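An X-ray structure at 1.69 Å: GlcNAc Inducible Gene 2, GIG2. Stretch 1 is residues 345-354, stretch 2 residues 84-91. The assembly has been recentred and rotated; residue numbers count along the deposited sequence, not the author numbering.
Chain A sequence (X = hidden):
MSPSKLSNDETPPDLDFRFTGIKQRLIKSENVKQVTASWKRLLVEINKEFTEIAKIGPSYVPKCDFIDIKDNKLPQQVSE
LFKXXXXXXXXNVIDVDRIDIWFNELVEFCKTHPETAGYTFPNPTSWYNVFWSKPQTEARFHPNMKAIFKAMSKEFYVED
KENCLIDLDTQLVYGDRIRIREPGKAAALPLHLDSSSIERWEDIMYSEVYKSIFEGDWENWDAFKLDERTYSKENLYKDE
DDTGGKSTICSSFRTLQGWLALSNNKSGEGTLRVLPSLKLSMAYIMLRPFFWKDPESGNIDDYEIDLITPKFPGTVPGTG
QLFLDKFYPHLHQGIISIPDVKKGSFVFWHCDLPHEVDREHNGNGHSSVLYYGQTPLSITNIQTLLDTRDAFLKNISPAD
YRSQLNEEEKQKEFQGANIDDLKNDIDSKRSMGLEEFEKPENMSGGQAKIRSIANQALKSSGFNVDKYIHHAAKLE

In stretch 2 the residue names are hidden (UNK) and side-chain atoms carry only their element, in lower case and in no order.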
# COMPACT_ATOMS: atom_id res chain seq x y z
N SER A 345 -15.26 3.13 10.67
CA SER A 345 -15.04 3.12 9.23
C SER A 345 -13.66 2.57 8.95
O SER A 345 -12.78 2.59 9.78
CB SER A 345 -15.08 4.52 8.62
OG SER A 345 -16.40 5.02 8.79
N PHE A 346 -13.52 2.02 7.76
CA PHE A 346 -12.26 1.49 7.26
C PHE A 346 -11.92 2.27 6.01
O PHE A 346 -12.79 2.41 5.14
CB PHE A 346 -12.29 0.00 7.04
CG PHE A 346 -10.97 -0.64 7.11
CD1 PHE A 346 -10.11 -0.60 6.01
CD2 PHE A 346 -10.50 -1.20 8.27
CE1 PHE A 346 -8.87 -1.12 6.09
CE2 PHE A 346 -9.24 -1.75 8.33
CZ PHE A 346 -8.43 -1.69 7.28
N VAL A 347 -10.64 2.69 5.88
CA VAL A 347 -10.18 3.42 4.74
C VAL A 347 -9.09 2.58 4.04
O VAL A 347 -8.10 2.21 4.68
CB VAL A 347 -9.71 4.83 5.07
CG1 VAL A 347 -8.92 5.48 3.93
CG2 VAL A 347 -10.89 5.70 5.52
N PHE A 348 -9.25 2.39 2.75
CA PHE A 348 -8.28 1.68 1.87
C PHE A 348 -7.72 2.63 0.82
O PHE A 348 -8.45 3.45 0.24
CB PHE A 348 -8.97 0.57 1.08
CG PHE A 348 -9.30 -0.64 1.85
CD1 PHE A 348 -8.28 -1.48 2.27
CD2 PHE A 348 -10.63 -0.98 2.13
CE1 PHE A 348 -8.53 -2.65 2.99
CE2 PHE A 348 -10.88 -2.15 2.88
CZ PHE A 348 -9.84 -2.97 3.29
N TRP A 349 -6.45 2.50 0.50
CA TRP A 349 -5.95 3.09 -0.68
C TRP A 349 -4.96 2.13 -1.38
O TRP A 349 -4.17 1.37 -0.78
CB TRP A 349 -5.37 4.48 -0.52
CG TRP A 349 -4.17 4.61 0.38
CD1 TRP A 349 -2.88 4.75 -0.02
CD2 TRP A 349 -4.15 4.59 1.82
NE1 TRP A 349 -2.00 4.82 1.11
CE2 TRP A 349 -2.79 4.81 2.24
CE3 TRP A 349 -5.15 4.49 2.80
CZ2 TRP A 349 -2.42 4.91 3.58
CZ3 TRP A 349 -4.76 4.54 4.17
CH2 TRP A 349 -3.44 4.74 4.54
N HIS A 350 -5.00 2.20 -2.69
CA HIS A 350 -4.08 1.43 -3.58
C HIS A 350 -2.62 1.74 -3.31
O HIS A 350 -2.24 2.85 -2.97
CB HIS A 350 -4.40 1.65 -5.05
CG HIS A 350 -3.81 0.65 -5.98
ND1 HIS A 350 -2.55 0.79 -6.52
CD2 HIS A 350 -4.36 -0.41 -6.61
CE1 HIS A 350 -2.31 -0.19 -7.37
NE2 HIS A 350 -3.41 -0.94 -7.44
N CYS A 351 -1.78 0.70 -3.34
CA CYS A 351 -0.37 0.86 -3.09
C CYS A 351 0.32 1.90 -3.97
O CYS A 351 1.37 2.42 -3.61
CB CYS A 351 0.38 -0.51 -3.17
SG CYS A 351 0.19 -1.31 -4.78
N ASP A 352 -0.27 2.23 -5.09
CA ASP A 352 0.27 3.25 -6.00
C ASP A 352 -0.41 4.61 -5.87
O ASP A 352 -0.26 5.45 -6.79
CB ASP A 352 0.22 2.78 -7.45
CG ASP A 352 1.37 1.83 -7.85
OD1 ASP A 352 2.32 1.62 -7.03
OD2 ASP A 352 1.21 1.19 -8.94
N LEU A 353 -1.22 4.83 -4.81
CA LEU A 353 -1.90 6.11 -4.72
C LEU A 353 -1.07 7.15 -3.93
O LEU A 353 -0.55 6.89 -2.80
CB LEU A 353 -3.25 5.94 -4.03
CG LEU A 353 -4.23 7.00 -4.43
CD1 LEU A 353 -4.69 6.77 -5.86
CD2 LEU A 353 -5.46 7.09 -3.54
N PRO A 354 -0.81 8.30 -4.55
CA PRO A 354 -0.13 9.35 -3.77
C PRO A 354 -0.98 9.75 -2.57
O PRO A 354 -2.18 9.97 -2.71
CB PRO A 354 -0.04 10.48 -4.80
CG PRO A 354 -0.25 9.88 -6.14
CD PRO A 354 -1.10 8.71 -5.93
N UNK A 84 -11.08 3.53 -10.54
CA UNK A 84 -10.66 4.82 -11.07
C UNK A 84 -9.89 5.65 -10.05
O UNK A 84 -8.84 6.27 -10.34
o UNK A 84 -13.71 8.13 -11.36
n UNK A 84 -12.47 9.06 -12.95
c UNK A 84 -12.68 8.13 -12.08
c UNK A 84 -11.55 7.05 -12.05
c UNK A 84 -11.89 5.62 -11.60
N UNK A 85 -10.41 5.69 -8.86
CA UNK A 85 -9.96 6.67 -7.89
C UNK A 85 -8.95 6.15 -6.89
O UNK A 85 -8.22 6.95 -6.26
n UNK A 85 -15.38 10.54 -7.59
c UNK A 85 -12.03 8.08 -8.19
c UNK A 85 -11.18 7.29 -7.19
c UNK A 85 -15.00 10.08 -8.79
n UNK A 85 -15.63 10.48 -9.89
n UNK A 85 -14.06 9.17 -8.88
c UNK A 85 -13.32 8.66 -7.71
N UNK A 86 -8.92 4.81 -6.76
CA UNK A 86 -7.88 4.10 -6.02
C UNK A 86 -7.97 4.17 -4.52
O UNK A 86 -7.00 3.87 -3.80
N UNK A 87 -9.09 4.65 -3.96
CA UNK A 87 -9.28 4.75 -2.51
C UNK A 87 -10.79 4.51 -2.27
O UNK A 87 -11.63 4.59 -3.19
s UNK A 87 -9.49 7.50 -2.87
c UNK A 87 -8.80 6.12 -1.93
N UNK A 88 -11.10 4.16 -1.07
CA UNK A 88 -12.47 3.85 -0.62
C UNK A 88 -12.57 4.02 0.88
O UNK A 88 -11.74 3.48 1.60
c UNK A 88 -14.19 1.90 -0.55
c UNK A 88 -15.35 2.66 -1.19
c UNK A 88 -12.80 2.41 -1.00
c UNK A 88 -14.28 0.44 -1.03
N UNK A 89 -13.65 4.63 1.35
CA UNK A 89 -14.01 4.65 2.73
C UNK A 89 -15.31 3.84 2.90
O UNK A 89 -16.29 4.09 2.22
c UNK A 89 -13.48 8.50 5.34
c UNK A 89 -14.18 6.09 3.22
s UNK A 89 -15.11 7.93 5.15
c UNK A 89 -14.82 6.19 4.66
N UNK A 90 -15.26 2.83 3.72
CA UNK A 90 -16.42 1.97 4.03
C UNK A 90 -16.89 2.31 5.40
O UNK A 90 -16.16 2.14 6.42
c UNK A 90 -15.36 0.16 2.62
c UNK A 90 -16.01 0.51 3.96
c UNK A 90 -17.21 -0.39 4.27
c UNK A 90 -14.75 -1.22 2.59
N UNK A 91 -18.09 2.81 5.50
CA UNK A 91 -18.63 3.25 6.80
C UNK A 91 -19.30 2.14 7.61
O UNK A 91 -19.79 1.21 7.05
c UNK A 91 -19.59 6.92 6.37
o UNK A 91 -20.50 7.10 5.54
c UNK A 91 -18.84 5.62 6.14
o UNK A 91 -19.22 7.75 7.30
c UNK A 91 -19.59 4.40 6.58
O HOH W 1 -16.55 7.57 8.05

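Position 84 carries three carbons in a row, the third bearing one oxygen and one nitrogen, which is a primary amide. It touches nothing on stretch 1. The residue is Gln-84, in the last part of a helix, where a polar, partly exposed side chain fits.

Position 85 has three carbons, a nitrogen, and then a carbon holding two more nitrogens: a guanidinium. Its side chain points away from stretch 1; only the backbone comes near, with the O of position 85 3.6 Å from Leu-353 CD1. This is Arg-85, a long polar chain suited to a partly exposed site. Arg-85 NE donates to Gln-84 OE1 at 2.7 Å.

Position 86 has no side-chain atoms. The backbone O of position 86 accepts from His-350 N at 2.8 Å, nearly straight at 176°. This is Gly-86. It is the first residue to leave helical geometry after the helix, and its positive phi of 75° favours glycine; moreover, an ideal CB of Gly-86 would lie 2.9 Å from Leu-353 CD1, a clash.

Position 87 shows one carbon, then a sulfur. The CB of position 87 packs 3.8 Å from Leu-353 CD2. This is Cys-87, whose compact side chain suits a close, non-hydrogen-bonded pair with Trp-349, the Trp-349 CA to Cys-87 CA distance being 4.1 Å.

Position 88 has four carbons forked at the second, none within 4.5 Å of stretch 1. Its backbone pairs with Phe-348. This is Leu-88, which puts an apolar side chain on the same buried sheet face. Leu-88 N donates to Phe-348 O and Phe-348 N to Leu-88 O, both at 3.0 Å.

Position 89 is an unbranched chain of two carbons, a sulfur and an end carbon, the last 3.8 Å from Val-347 CG2. This is Met-89, whose long thioether reaches along the face it shares with Val-347.

Position 90 has four carbons forked at the first; the end carbon of its two-carbon arm lies 4.0 Å from Phe-348 CE2, at the ring edge. This is Ile-90, a branched apolar chain suited to a buried face. Ile-90 N donates to Phe-346 O at 2.9 Å, and Phe-346 N returns a bond to Ile-90 O at 3.0 Å.

Position 91 has three carbons, the third carrying two oxygens; the second carbon lies 3.7 Å from Ser-345 OG. This is Glu-91. Partly exposed, its carboxylate can meet solvent; a water donates to Glu-91 OE2 at 2.8 Å and also hydrogen-bonds Ser-345 OG at 2.7 Å, bridging the two stretches.

The contact is an antiparallel strand pair. Five backbone hydrogen bonds set the register. Side chains alternate: Cys-87 and Met-89 share one face with Trp-349 and Val-347, while Leu-88 and Ile-90 join Phe-348 and Phe-346 on the other. At the glycine end, the turn from His-350 to Leu-353 brings leucine back against the helix exit.

Stretch 2, residues 84-91: QRGCLMIE
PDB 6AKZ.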